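Local structure of cellulose binding protein (Clavibacter michiganensis, 4JJO) at residues A[33-39]-A[63-69]; A[42-46]-A[150-154]; A[140-146]-A[159-163]; A[177-181]-A[194-199]. The protein forms the expansin module of a longer, probably cellulolytic protein, binds cellulose and is associated with loosening of the plant cell wall. All coordinates share one frame; numbering follows the deposited sequence.

Contact 1 of 4, residues A[33-39]-A[63-69]; sequences MYVAVSS and VQVADQC
Met33 O receives Gln64 N in an almost straight backbone bond (176° at the hydrogen), the first of the bonds that pair strand 34-38 with strand 59-69 in parallel. Further along, Ala66 N gives Val35 O a bond of 3.1 Å, while Asp67 N makes only a weak, bent one to the same oxygen. Two successive N-H groups on one carbonyl mark a beta bulge, and the pairing shifts from Val35 with Val65 to Ala36 with Asp67. Val37 O then accepts from Cys69 N at 2.7 Å.

Apolar contacts differ between the faces. On the valine face, Val35 CG1, set between the backbone N and the carbonyl carbon (chi1 63°), meets Val63 CG2 at 3.7 Å, the two side chains crossing at about a right angle; Leu77 and Leu79 of strand 76-80 also touch Val35. Val37 CG2 meets Val65 CG1 at 4.0 Å. On the other face Ala36 CB lies 3.6 Å from Asp67 CB.

Among polar groups, Asp67 OD1 accepts from Gln68 N and also from Asn22 N, which fixes the carboxylate. A water links Ser39 N to Cys69 O, beside the Cys69-Cys72 disulfide. Such parallel pairing within a six-stranded mixed sheet belongs to the double-psi beta-barrel of expansins.

Contact 2 of 4, residues A[42-46]-A[150-154]; sequences YSGAA and RTDYG
Arg150 reaches from the end of strand 144-150 across Gly44 and Ala46. Its CB is directed at the loop 42-46, and with CG anti to the backbone N (chi1 -173°) the chain runs out over that loop. CG passes the carbonyl of Gly44, and CD comes within 3.3 Å of Gly44 O. A bend at chi3 then lays the guanidinium on Ala46: CZ is 3.6 Å from Ala46 CB, which sits over one face of the group, closer to NH1 than to NE or NH2. At the tip, NH1 donates to a water at 2.9 Å that in turn donates to Ala45 O, and a second water, held more weakly by NH1, donates to Ala46 O. NH2 turns back to its own domain and bonds Ile134 O.

This is a seam between the two expansin domains, the double-psi barrel supplying 42-46 and the immunoglobulin-like C-terminal domain supplying 150-154. Across it, Tyr42 OH donates to Asp152 O at 2.9 Å; that oxygen lies at the edge of the tyrosine ring, near its plane, although the hydroxyl stands 40° out of the carbonyl plane. Ala45 CB fits against the backbone, 3.4 Å from Thr151 O. Another water donates to both Gly44 O and Arg150 O.

Contact 3 of 4, residues A[140-146]-A[159-163]; sequences QAGRQWL and PSPIQ
Gln163 OE1 accepts the backbone N-H of Gly142 at 2.9 Å, with an angle of 152° at the hydrogen and the donor tilted 21° from the amide carbonyl plane. The same oxygen lies 3.3 Å from Ala141 CA, and CD of the amide passes 3.6 Å from Gln140 O. The second direct contact is made by Leu146, whose two methyls both meet Ser160. CD1 faces Ser160 OG and turns also to Pro159 CG, whereas CD2 approaches Ser160 O at 3.5 Å and Ile162 CG2 at 3.9 Å.

Two waters form the next layer. One is donated a bond by Gln163 N at 2.8 Å and donates to Gln140 O, tying backbone to backbone; the other joins Gln163 NE2 to Gly142 O. The amide therefore has a partner on each of its polar atoms. Further out, the type II' turn from Ala141 to Gln144 presents the Gly142 N-H. Gln163 CG lies between its backbone N and carbonyl carbon (chi1 65°), and from there the chain runs straight to the amide.

The turn is the tip of the hairpin formed by strands 134-141 and 144-150. Strand 167-173 flanks 134-141, and the loop 159-163 leads toward it from strand 156-157, which neighbours 144-150; Ile162 is backbone-bonded to Arg120.

Contact 4 of 4, residues A[177-181]-A[194-199]; sequences RAVVL and TASRFY
Val179 stands over the ring of Phe198, the two side chains crossing at about a right angle. CG1 lies 4.0 Å from the ring centroid and 12° off the ring normal, a CH-pi contact over the face, while CG2 reaches CZ at 3.6 Å. The ring's edge is turned to the backbone: Arg177 O lies near its plane, 3.3 Å from Phe198 CE1.

Arg177 turns its flat end to the Phe198 carbonyl. Its chain bends at chi3 (-66°), bringing Phe198 O over one face of the guanidinium; this is not a direct hydrogen bond, but a water donates to Phe198 O and is held weakly by Arg177 NH1. The Tyr199 ring meets the same group obliquely, with its CD2 3.8 Å from Arg177 NH2. Salt bridges to Asp104 and Asp173 anchor the charged group.

At the far end Leu181 CD2 packs against Ser196, 3.4 Å from OG and close to CB. An ST turn, Ser196 N to Thr194 OG1, shapes the chain there, and OG1 also bonds Val110 O. A water on Ser196 OG donates to Val180 O.

The segments run nearly antiparallel without direct hydrogen bonds. Strand 178-184 is an outermost strand, bonded to 167-173, whereas 194-199 continues from the other outermost strand, 191-193, and makes backbone bonds to Val110 through Thr194 and Ser196; Phe198 also touches Val171.

Contact 1 lies wholly in the double-psi barrel domain, contacts 3 and 4 in or at the C-terminal domain, and contact 2 joins the two. Along the chain contact 2 alternates with both contact 1 and contact 3, and contact 4 opens after all others close. Contacts 1 and 2 touch, centres about 12 Å apart, through Tyr42, which packs on Val37 and Gln68. Contacts 2 and 3 adjoin in sequence, yet their centres are about 22 Å apart, since strand 144-150 runs from the distal hairpin back to the interface. Contacts 3 and 4 reach the same antiparallel sheet. Contacts 1 and 3, about 32 Å apart between centres, mark the elongated two-domain shape, bridged at contact 2.

Contact 1 of 4, residues A[33-39]-A[63-69]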
loop_
_atom_site.group_PDB
_atom_site.type_symbol
_atom_site.label_atom_id
_atom_site.label_comp_id
_atom_site.label_asym_id
_atom_site.label_seq_id
_atom_site.Cartn_x
_atom_site.Cartn_y
_atom_site.Cartn_z
ATOM N N MET A 33 -1.036 -11.099 7.527
ATOM C CA MET A 33 -1.997 -11.291 6.450
ATOM C C MET A 33 -1.672 -10.340 5.307
ATOM O O MET A 33 -2.063 -9.172 5.318
ATOM C CB MET A 33 -3.420 -11.056 6.951
ATOM C CG MET A 33 -3.856 -12.022 8.044
ATOM S SD MET A 33 -3.880 -13.741 7.495
ATOM C CE MET A 33 -4.256 -14.586 9.026
ATOM N N TYR A 34 -0.938 -10.852 4.328
ATOM C CA TYR A 34 -0.520 -10.051 3.187
ATOM C C TYR A 34 -0.464 -10.916 1.940
ATOM O O TYR A 34 -0.648 -12.130 2.012
ATOM C CB TYR A 34 0.842 -9.408 3.449
ATOM C CG TYR A 34 1.944 -10.387 3.788
ATOM C CD1 TYR A 34 2.729 -10.949 2.794
ATOM C CD2 TYR A 34 2.209 -10.735 5.106
ATOM C CE1 TYR A 34 3.741 -11.839 3.101
ATOM C CE2 TYR A 34 3.217 -11.619 5.423
ATOM C CZ TYR A 34 3.981 -12.167 4.418
ATOM O OH TYR A 34 4.986 -13.052 4.733
ATOM N N VAL A 35 -0.203 -10.291 0.799
ATOM C CA VAL A 35 -0.263 -10.994 -0.475
ATOM C C VAL A 35 0.591 -10.307 -1.530
ATOM O O VAL A 35 0.760 -9.087 -1.511
ATOM C CB VAL A 35 -1.717 -11.069 -0.983
ATOM C CG1 VAL A 35 -2.261 -9.670 -1.237
ATOM C CG2 VAL A 35 -1.811 -11.924 -2.236
ATOM N N ALA A 36 1.139 -11.109 -2.438
ATOM C CA ALA A 36 1.809 -10.600 -3.621
ATOM C C ALA A 36 0.895 -10.832 -4.814
ATOM O O ALA A 36 0.356 -11.926 -4.989
ATOM C CB ALA A 36 3.131 -11.303 -3.827
ATOM N N VAL A 37 0.717 -9.802 -5.632
ATOM C CA VAL A 37 -0.218 -9.877 -6.749
ATOM C C VAL A 37 0.505 -9.806 -8.087
ATOM O O VAL A 37 1.634 -9.326 -8.171
ATOM C CB VAL A 37 -1.267 -8.750 -6.680
ATOM C CG1 VAL A 37 -2.138 -8.909 -5.441
ATOM C CG2 VAL A 37 -0.596 -7.382 -6.698
ATOM N N SER A 38 -0.159 -10.282 -9.134
ATOM C CA SER A 38 0.431 -10.307 -10.465
ATOM C C SER A 38 0.785 -8.893 -10.913
ATOM O O SER A 38 0.246 -7.911 -10.397
ATOM C CB SER A 38 -0.524 -10.958 -11.467
ATOM O OG SER A 38 -1.722 -10.215 -11.585
ATOM N N SER A 39 1.694 -8.794 -11.875
ATOM C CA SER A 39 2.192 -7.500 -12.317
ATOM C C SER A 39 1.077 -6.582 -12.812
ATOM O O SER A 39 1.081 -5.396 -12.498
ATOM C CB SER A 39 3.265 -7.677 -13.392
ATOM O OG SER A 39 4.431 -8.265 -12.841
ATOM N N VAL A 63 -6.427 -9.645 3.294
ATOM C CA VAL A 63 -4.983 -9.496 3.171
ATOM C C VAL A 63 -4.601 -8.137 2.591
ATOM O O VAL A 63 -5.305 -7.586 1.743
ATOM C CB VAL A 63 -4.370 -10.610 2.289
ATOM C CG1 VAL A 63 -4.467 -11.958 2.983
ATOM C CG2 VAL A 63 -5.046 -10.652 0.925
ATOM N N GLN A 64 -3.481 -7.598 3.065
ATOM C CA GLN A 64 -2.949 -6.347 2.548
ATOM C C GLN A 64 -2.060 -6.626 1.341
ATOM O O GLN A 64 -1.178 -7.483 1.395
ATOM C CB GLN A 64 -2.137 -5.623 3.627
ATOM C CG GLN A 64 -1.461 -4.346 3.141
ATOM C CD GLN A 64 -0.696 -3.602 4.230
ATOM O OE1 GLN A 64 -0.260 -2.469 4.024
ATOM N NE2 GLN A 64 -0.524 -4.232 5.388
ATOM N N VAL A 65 -2.299 -5.910 0.249
ATOM C CA VAL A 65 -1.442 -6.027 -0.921
ATOM C C VAL A 65 -0.105 -5.376 -0.596
ATOM O O VAL A 65 -0.035 -4.176 -0.336
ATOM C CB VAL A 65 -2.062 -5.361 -2.159
ATOM C CG1 VAL A 65 -1.050 -5.314 -3.291
ATOM C CG2 VAL A 65 -3.316 -6.104 -2.594
ATOM N N ALA A 66 0.956 -6.176 -0.611
ATOM C CA ALA A 66 2.246 -5.736 -0.102
ATOM C C ALA A 66 3.393 -5.987 -1.070
ATOM O O ALA A 66 4.513 -5.540 -0.829
ATOM C CB ALA A 66 2.535 -6.442 1.204
ATOM N N ASP A 67 3.127 -6.698 -2.161
ATOM C CA ASP A 67 4.212 -7.223 -2.981
ATOM C C ASP A 67 3.758 -7.520 -4.406
ATOM O O ASP A 67 2.561 -7.551 -4.694
ATOM C CB ASP A 67 4.739 -8.509 -2.340
ATOM C CG ASP A 67 6.211 -8.755 -2.628
ATOM O OD1 ASP A 67 6.795 -8.038 -3.468
ATOM O OD2 ASP A 67 6.786 -9.671 -2.001
ATOM N N GLN A 68 4.727 -7.745 -5.289
ATOM C CA GLN A 68 4.448 -8.133 -6.666
ATOM C C GLN A 68 4.914 -9.559 -6.937
ATOM O O GLN A 68 6.054 -9.919 -6.643
ATOM C CB GLN A 68 5.139 -7.178 -7.644
ATOM C CG GLN A 68 5.076 -7.631 -9.101
ATOM C CD GLN A 68 5.527 -6.566 -10.091
ATOM O OE1 GLN A 68 5.274 -6.682 -11.289
ATOM N NE2 GLN A 68 6.200 -5.530 -9.600
ATOM N N CYS A 69 4.022 -10.364 -7.503
ATOM C CA CYS A 69 4.360 -11.714 -7.937
ATOM C C CYS A 69 4.565 -11.712 -9.444
ATOM O O CYS A 69 3.605 -11.814 -10.206
ATOM C CB CYS A 69 3.246 -12.694 -7.568
ATOM S SG CYS A 69 3.561 -14.407 -8.077
HETATM O O HOH W 1 2.761 -11.219 -13.001
#

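Contact 2 of 4, residues A[42-46]-A[150-154]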
loop_
_atom_site.group_PDB
_atom_site.type_symbol
_atom_site.label_atom_id
_atom_site.label_comp_id
_atom_site.label_asym_id
_atom_site.label_seq_id
_atom_site.Cartn_x
_atom_site.Cartn_y
_atom_site.Cartn_z
ATOM N N TYR A 42 -0.738 -5.483 -9.753
ATOM C CA TYR A 42 0.153 -4.619 -8.987
ATOM C C TYR A 42 0.062 -3.197 -9.527
ATOM O O TYR A 42 0.118 -2.224 -8.771
ATOM C CB TYR A 42 1.588 -5.140 -9.089
ATOM C CG TYR A 42 2.589 -4.424 -8.208
ATOM C CD1 TYR A 42 2.522 -4.520 -6.829
ATOM C CD2 TYR A 42 3.616 -3.670 -8.760
ATOM C CE1 TYR A 42 3.443 -3.880 -6.023
ATOM C CE2 TYR A 42 4.537 -3.029 -7.963
ATOM C CZ TYR A 42 4.444 -3.132 -6.595
ATOM O OH TYR A 42 5.362 -2.496 -5.791
ATOM N N SER A 43 -0.067 -3.092 -10.845
ATOM C CA SER A 43 -0.396 -1.827 -11.494
ATOM C C SER A 43 0.595 -0.716 -11.155
ATOM O O SER A 43 0.200 0.391 -10.788
ATOM C CB SER A 43 -1.808 -1.406 -11.090
ATOM O OG SER A 43 -2.295 -0.361 -11.916
ATOM N N GLY A 44 1.882 -1.012 -11.287
ATOM C CA GLY A 44 2.918 -0.025 -11.039
ATOM C C GLY A 44 2.892 0.477 -9.610
ATOM O O GLY A 44 3.204 1.642 -9.350
ATOM N N ALA A 45 2.511 -0.410 -8.693
ATOM C CA ALA A 45 2.467 -0.126 -7.260
ATOM C C ALA A 45 1.198 0.618 -6.835
ATOM O O ALA A 45 1.037 0.954 -5.663
ATOM C CB ALA A 45 3.708 0.640 -6.822
ATOM N N ALA A 46 0.291 0.864 -7.774
ATOM C CA ALA A 46 -0.955 1.555 -7.444
ATOM C C ALA A 46 -1.841 0.701 -6.532
ATOM O O ALA A 46 -2.696 1.219 -5.817
ATOM C CB ALA A 46 -1.701 1.936 -8.711
ATOM N N ARG A 150 4.583 8.665 -9.182
ATOM C CA ARG A 150 4.401 7.367 -8.544
ATOM C C ARG A 150 5.511 6.414 -8.961
ATOM O O ARG A 150 5.655 6.107 -10.143
ATOM C CB ARG A 150 3.048 6.763 -8.924
ATOM C CG ARG A 150 2.716 5.486 -8.157
ATOM C CD ARG A 150 1.739 4.588 -8.905
ATOM N NE ARG A 150 0.488 5.255 -9.264
ATOM C CZ ARG A 150 -0.560 5.393 -8.455
ATOM N NH1 ARG A 150 -0.523 4.928 -7.213
ATOM N NH2 ARG A 150 -1.653 6.006 -8.891
ATOM N N THR A 151 6.290 5.943 -7.993
ATOM C CA THR A 151 7.305 4.932 -8.270
ATOM C C THR A 151 6.658 3.553 -8.265
ATOM O O THR A 151 5.535 3.383 -7.789
ATOM C CB THR A 151 8.440 4.930 -7.222
ATOM O OG1 THR A 151 7.961 4.382 -5.988
ATOM C CG2 THR A 151 8.984 6.334 -6.990
ATOM N N ASP A 152 7.373 2.566 -8.790
ATOM C CA ASP A 152 6.873 1.201 -8.802
ATOM C C ASP A 152 7.246 0.459 -7.519
ATOM O O ASP A 152 7.073 -0.755 -7.433
ATOM C CB ASP A 152 7.407 0.450 -10.025
ATOM C CG ASP A 152 8.903 0.215 -9.963
ATOM O OD1 ASP A 152 9.565 0.749 -9.048
ATOM O OD2 ASP A 152 9.419 -0.504 -10.842
ATOM N N TYR A 153 7.754 1.183 -6.524
ATOM C CA TYR A 153 8.128 0.556 -5.256
ATOM C C TYR A 153 7.438 1.170 -4.029
ATOM O O TYR A 153 7.894 0.996 -2.898
ATOM C CB TYR A 153 9.651 0.552 -5.073
ATOM C CG TYR A 153 10.301 1.914 -5.044
ATOM C CD1 TYR A 153 10.332 2.667 -3.878
ATOM C CD2 TYR A 153 10.909 2.433 -6.177
ATOM C CE1 TYR A 153 10.937 3.912 -3.846
ATOM C CE2 TYR A 153 11.518 3.674 -6.155
ATOM C CZ TYR A 153 11.525 4.410 -4.988
ATOM O OH TYR A 153 12.129 5.644 -4.954
ATOM N N GLY A 154 6.336 1.881 -4.252
ATOM C CA GLY A 154 5.460 2.279 -3.164
ATOM C C GLY A 154 5.631 3.695 -2.648
ATOM O O GLY A 154 4.996 4.072 -1.663
HETATM O O HOH W 2 4.502 3.359 -11.016
HETATM O O HOH W 3 1.449 3.717 -5.513
HETATM O O HOH W 4 -2.165 3.689 -4.805
#

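Contact 3 of 4, residues A[140-146]-A[159-163]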
loop_
_atom_site.group_PDB
_atom_site.type_symbol
_atom_site.label_atom_id
_atom_site.label_comp_id
_atom_site.label_asym_id
_atom_site.label_seq_id
_atom_site.Cartn_x
_atom_site.Cartn_y
_atom_site.Cartn_z
ATOM N N GLN A 140 2.726 21.291 -1.530
ATOM C CA GLN A 140 2.425 22.706 -1.699
ATOM C C GLN A 140 3.674 23.500 -2.057
ATOM O O GLN A 140 4.731 23.320 -1.452
ATOM C CB GLN A 140 1.790 23.273 -0.429
ATOM C CG GLN A 140 1.156 24.642 -0.625
ATOM C CD GLN A 140 0.033 24.910 0.360
ATOM O OE1 GLN A 140 0.120 24.549 1.534
ATOM N NE2 GLN A 140 -1.032 25.537 -0.118
ATOM N N ALA A 141 3.536 24.367 -3.055
ATOM C CA ALA A 141 4.614 25.246 -3.486
ATOM C C ALA A 141 4.067 26.659 -3.596
ATOM O O ALA A 141 3.527 27.043 -4.633
ATOM C CB ALA A 141 5.165 24.787 -4.818
ATOM N N GLY A 142 4.209 27.429 -2.522
ATOM C CA GLY A 142 3.573 28.730 -2.433
ATOM C C GLY A 142 2.083 28.528 -2.244
ATOM O O GLY A 142 1.647 28.026 -1.206
ATOM N N ARG A 143 1.303 28.915 -3.247
ATOM C CA ARG A 143 -0.110 28.566 -3.278
ATOM C C ARG A 143 -0.425 27.758 -4.536
ATOM O O ARG A 143 -1.574 27.688 -4.976
ATOM C CB ARG A 143 -0.994 29.812 -3.162
ATOM C CG ARG A 143 -0.735 30.899 -4.191
ATOM C CD ARG A 143 -1.773 32.005 -4.054
ATOM N NE ARG A 143 -1.867 32.841 -5.249
ATOM C CZ ARG A 143 -1.471 34.110 -5.334
ATOM N NH1 ARG A 143 -0.939 34.741 -4.293
ATOM N NH2 ARG A 143 -1.612 34.760 -6.480
ATOM N N GLN A 144 0.614 27.151 -5.105
ATOM C CA GLN A 144 0.459 26.163 -6.164
ATOM C C GLN A 144 0.683 24.771 -5.592
ATOM O O GLN A 144 0.890 24.612 -4.389
ATOM C CB GLN A 144 1.462 26.415 -7.290
ATOM C CG GLN A 144 0.895 27.194 -8.458
ATOM C CD GLN A 144 0.395 28.561 -8.056
ATOM O OE1 GLN A 144 1.184 29.479 -7.826
ATOM N NE2 GLN A 144 -0.924 28.707 -7.969
ATOM N N TRP A 145 0.646 23.769 -6.463
ATOM C CA TRP A 145 0.890 22.391 -6.059
ATOM C C TRP A 145 1.854 21.705 -7.016
ATOM O O TRP A 145 1.677 21.748 -8.233
ATOM C CB TRP A 145 -0.426 21.618 -6.006
ATOM C CG TRP A 145 -1.352 22.120 -4.956
ATOM C CD1 TRP A 145 -2.363 23.023 -5.119
ATOM C CD2 TRP A 145 -1.355 21.756 -3.573
ATOM N NE1 TRP A 145 -2.997 23.243 -3.918
ATOM C CE2 TRP A 145 -2.396 22.477 -2.954
ATOM C CE3 TRP A 145 -0.579 20.892 -2.797
ATOM C CZ2 TRP A 145 -2.679 22.358 -1.597
ATOM C CZ3 TRP A 145 -0.862 20.776 -1.450
ATOM C CH2 TRP A 145 -1.901 21.503 -0.864
ATOM N N LEU A 146 2.881 21.077 -6.453
ATOM C CA LEU A 146 3.838 20.311 -7.240
ATOM C C LEU A 146 3.444 18.839 -7.212
ATOM O O LEU A 146 3.386 18.232 -6.143
ATOM C CB LEU A 146 5.249 20.486 -6.679
ATOM C CG LEU A 146 6.361 19.784 -7.461
ATOM C CD1 LEU A 146 6.624 20.495 -8.779
ATOM C CD2 LEU A 146 7.634 19.693 -6.633
ATOM N N PRO A 159 9.667 15.614 -8.920
ATOM C CA PRO A 159 10.261 15.856 -10.238
ATOM C C PRO A 159 11.192 17.062 -10.218
ATOM O O PRO A 159 11.938 17.291 -11.169
ATOM C CB PRO A 159 9.042 16.150 -11.113
ATOM C CG PRO A 159 8.075 16.777 -10.180
ATOM C CD PRO A 159 8.282 16.111 -8.844
ATOM N N SER A 160 11.133 17.830 -9.136
ATOM C CA SER A 160 11.948 19.028 -8.991
ATOM C C SER A 160 11.910 19.459 -7.529
ATOM O O SER A 160 11.080 18.969 -6.764
ATOM C CB SER A 160 11.436 20.139 -9.909
ATOM O OG SER A 160 10.089 20.476 -9.621
ATOM N N PRO A 161 12.819 20.363 -7.130
ATOM C CA PRO A 161 12.953 20.712 -5.710
ATOM C C PRO A 161 11.670 21.211 -5.053
ATOM O O PRO A 161 10.757 21.702 -5.723
ATOM C CB PRO A 161 14.006 21.822 -5.724
ATOM C CG PRO A 161 14.809 21.550 -6.929
ATOM C CD PRO A 161 13.829 21.054 -7.951
ATOM N N ILE A 162 11.620 21.075 -3.732
ATOM C CA ILE A 162 10.501 21.562 -2.939
ATOM C C ILE A 162 10.974 22.657 -1.996
ATOM O O ILE A 162 12.176 22.822 -1.767
ATOM C CB ILE A 162 9.848 20.438 -2.120
ATOM C CG1 ILE A 162 10.893 19.715 -1.264
ATOM C CG2 ILE A 162 9.155 19.456 -3.044
ATOM C CD1 ILE A 162 10.299 18.780 -0.233
ATOM N N GLN A 163 10.022 23.401 -1.447
ATOM C CA GLN A 163 10.337 24.535 -0.594
ATOM C C GLN A 163 10.743 24.093 0.807
ATOM O O GLN A 163 10.373 23.012 1.268
ATOM C CB GLN A 163 9.148 25.496 -0.522
ATOM C CG GLN A 163 7.907 24.919 0.135
ATOM C CD GLN A 163 6.729 25.866 0.059
ATOM O OE1 GLN A 163 6.463 26.461 -0.986
ATOM N NE2 GLN A 163 6.022 26.023 1.172
HETATM O O HOH W 5 7.418 22.967 -2.356
HETATM O O HOH W 6 3.251 27.651 0.655
#

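Contact 4 of 4, residues A[177-181]-A[194-199]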
loop_
_atom_site.group_PDB
_atom_site.type_symbol
_atom_site.label_atom_id
_atom_site.label_comp_id
_atom_site.label_asym_id
_atom_site.label_seq_id
_atom_site.Cartn_x
_atom_site.Cartn_y
_atom_site.Cartn_z
ATOM N N ARG A 177 -11.621 11.797 -3.634
ATOM C CA ARG A 177 -11.608 12.352 -2.289
ATOM C C ARG A 177 -10.201 12.793 -1.922
ATOM O O ARG A 177 -9.235 12.087 -2.193
ATOM C CB ARG A 177 -12.114 11.314 -1.293
ATOM C CG ARG A 177 -13.500 10.782 -1.630
ATOM C CD ARG A 177 -13.955 9.711 -0.657
ATOM N NE ARG A 177 -13.129 8.512 -0.749
ATOM C CZ ARG A 177 -13.467 7.326 -0.255
ATOM N NH1 ARG A 177 -14.626 7.163 0.374
ATOM N NH2 ARG A 177 -12.644 6.295 -0.395
ATOM N N ALA A 178 -10.091 13.969 -1.312
ATOM C CA ALA A 178 -8.789 14.539 -0.992
ATOM C C ALA A 178 -8.614 14.800 0.496
ATOM O O ALA A 178 -9.558 15.188 1.188
ATOM C CB ALA A 178 -8.584 15.834 -1.767
ATOM N N VAL A 179 -7.394 14.586 0.975
ATOM C CA VAL A 179 -6.998 15.029 2.303
ATOM C C VAL A 179 -5.806 15.964 2.178
ATOM O O VAL A 179 -4.895 15.723 1.384
ATOM C CB VAL A 179 -6.618 13.860 3.236
ATOM C CG1 VAL A 179 -7.834 12.996 3.535
ATOM C CG2 VAL A 179 -5.490 13.028 2.642
ATOM N N VAL A 180 -5.823 17.037 2.958
ATOM C CA VAL A 180 -4.707 17.972 2.997
ATOM C C VAL A 180 -4.018 17.846 4.344
ATOM O O VAL A 180 -4.653 17.976 5.393
ATOM C CB VAL A 180 -5.172 19.419 2.772
ATOM C CG1 VAL A 180 -4.019 20.389 2.978
ATOM C CG2 VAL A 180 -5.761 19.568 1.376
ATOM N N LEU A 181 -2.714 17.596 4.305
ATOM C CA LEU A 181 -1.952 17.260 5.498
ATOM C C LEU A 181 -0.880 18.305 5.779
ATOM O O LEU A 181 0.221 18.232 5.234
ATOM C CB LEU A 181 -1.296 15.890 5.315
ATOM C CG LEU A 181 -2.218 14.800 4.759
ATOM C CD1 LEU A 181 -1.414 13.580 4.346
ATOM C CD2 LEU A 181 -3.287 14.426 5.769
ATOM N N THR A 194 -1.217 11.246 10.990
ATOM C CA THR A 194 -2.083 12.418 10.974
ATOM C C THR A 194 -3.467 12.074 11.510
ATOM O O THR A 194 -3.755 10.923 11.835
ATOM C CB THR A 194 -2.246 13.005 9.554
ATOM O OG1 THR A 194 -3.229 12.255 8.823
ATOM C CG2 THR A 194 -0.924 12.997 8.806
ATOM N N ALA A 195 -4.319 13.087 11.595
ATOM C CA ALA A 195 -5.681 12.908 12.072
ATOM C C ALA A 195 -6.636 12.631 10.916
ATOM O O ALA A 195 -7.816 12.357 11.129
ATOM C CB ALA A 195 -6.125 14.145 12.822
ATOM N N SER A 196 -6.119 12.696 9.694
ATOM C CA SER A 196 -6.965 12.663 8.504
ATOM C C SER A 196 -7.385 11.260 8.077
ATOM O O SER A 196 -6.643 10.290 8.232
ATOM C CB SER A 196 -6.264 13.370 7.342
ATOM O OG SER A 196 -6.160 14.758 7.600
ATOM N N ARG A 197 -8.595 11.184 7.535
ATOM C CA ARG A 197 -9.158 9.954 6.993
ATOM C C ARG A 197 -9.894 10.280 5.702
ATOM O O ARG A 197 -10.438 11.371 5.553
ATOM C CB ARG A 197 -10.151 9.338 7.979
ATOM C CG ARG A 197 -9.525 8.653 9.180
ATOM C CD ARG A 197 -10.600 8.092 10.098
ATOM N NE ARG A 197 -10.044 7.541 11.330
ATOM C CZ ARG A 197 -9.558 6.310 11.453
ATOM N NH1 ARG A 197 -9.550 5.483 10.418
ATOM N NH2 ARG A 197 -9.075 5.902 12.620
ATOM N N PHE A 198 -9.911 9.332 4.770
ATOM C CA PHE A 198 -10.678 9.486 3.539
ATOM C C PHE A 198 -12.137 9.116 3.769
ATOM O O PHE A 198 -13.011 9.515 3.002
ATOM C CB PHE A 198 -10.089 8.616 2.427
ATOM C CG PHE A 198 -8.814 9.154 1.852
ATOM C CD1 PHE A 198 -8.843 10.125 0.865
ATOM C CD2 PHE A 198 -7.590 8.692 2.294
ATOM C CE1 PHE A 198 -7.674 10.626 0.332
ATOM C CE2 PHE A 198 -6.415 9.190 1.762
ATOM C CZ PHE A 198 -6.459 10.156 0.781
ATOM N N TYR A 199 -12.391 8.352 4.828
ATOM C CA TYR A 199 -13.738 7.901 5.164
ATOM C C TYR A 199 -13.803 7.565 6.654
ATOM O O TYR A 199 -12.780 7.272 7.269
ATOM C CB TYR A 199 -14.114 6.682 4.319
ATOM C CG TYR A 199 -13.033 5.632 4.263
ATOM C CD1 TYR A 199 -13.003 4.592 5.181
ATOM C CD2 TYR A 199 -12.043 5.680 3.294
ATOM C CE1 TYR A 199 -12.018 3.631 5.136
ATOM C CE2 TYR A 199 -11.047 4.724 3.241
ATOM C CZ TYR A 199 -11.041 3.702 4.163
ATOM O OH TYR A 199 -10.056 2.746 4.114
HETATM O O HOH W 7 -15.668 9.519 2.445
HETATM O O HOH W 8 -7.105 16.335 5.753
#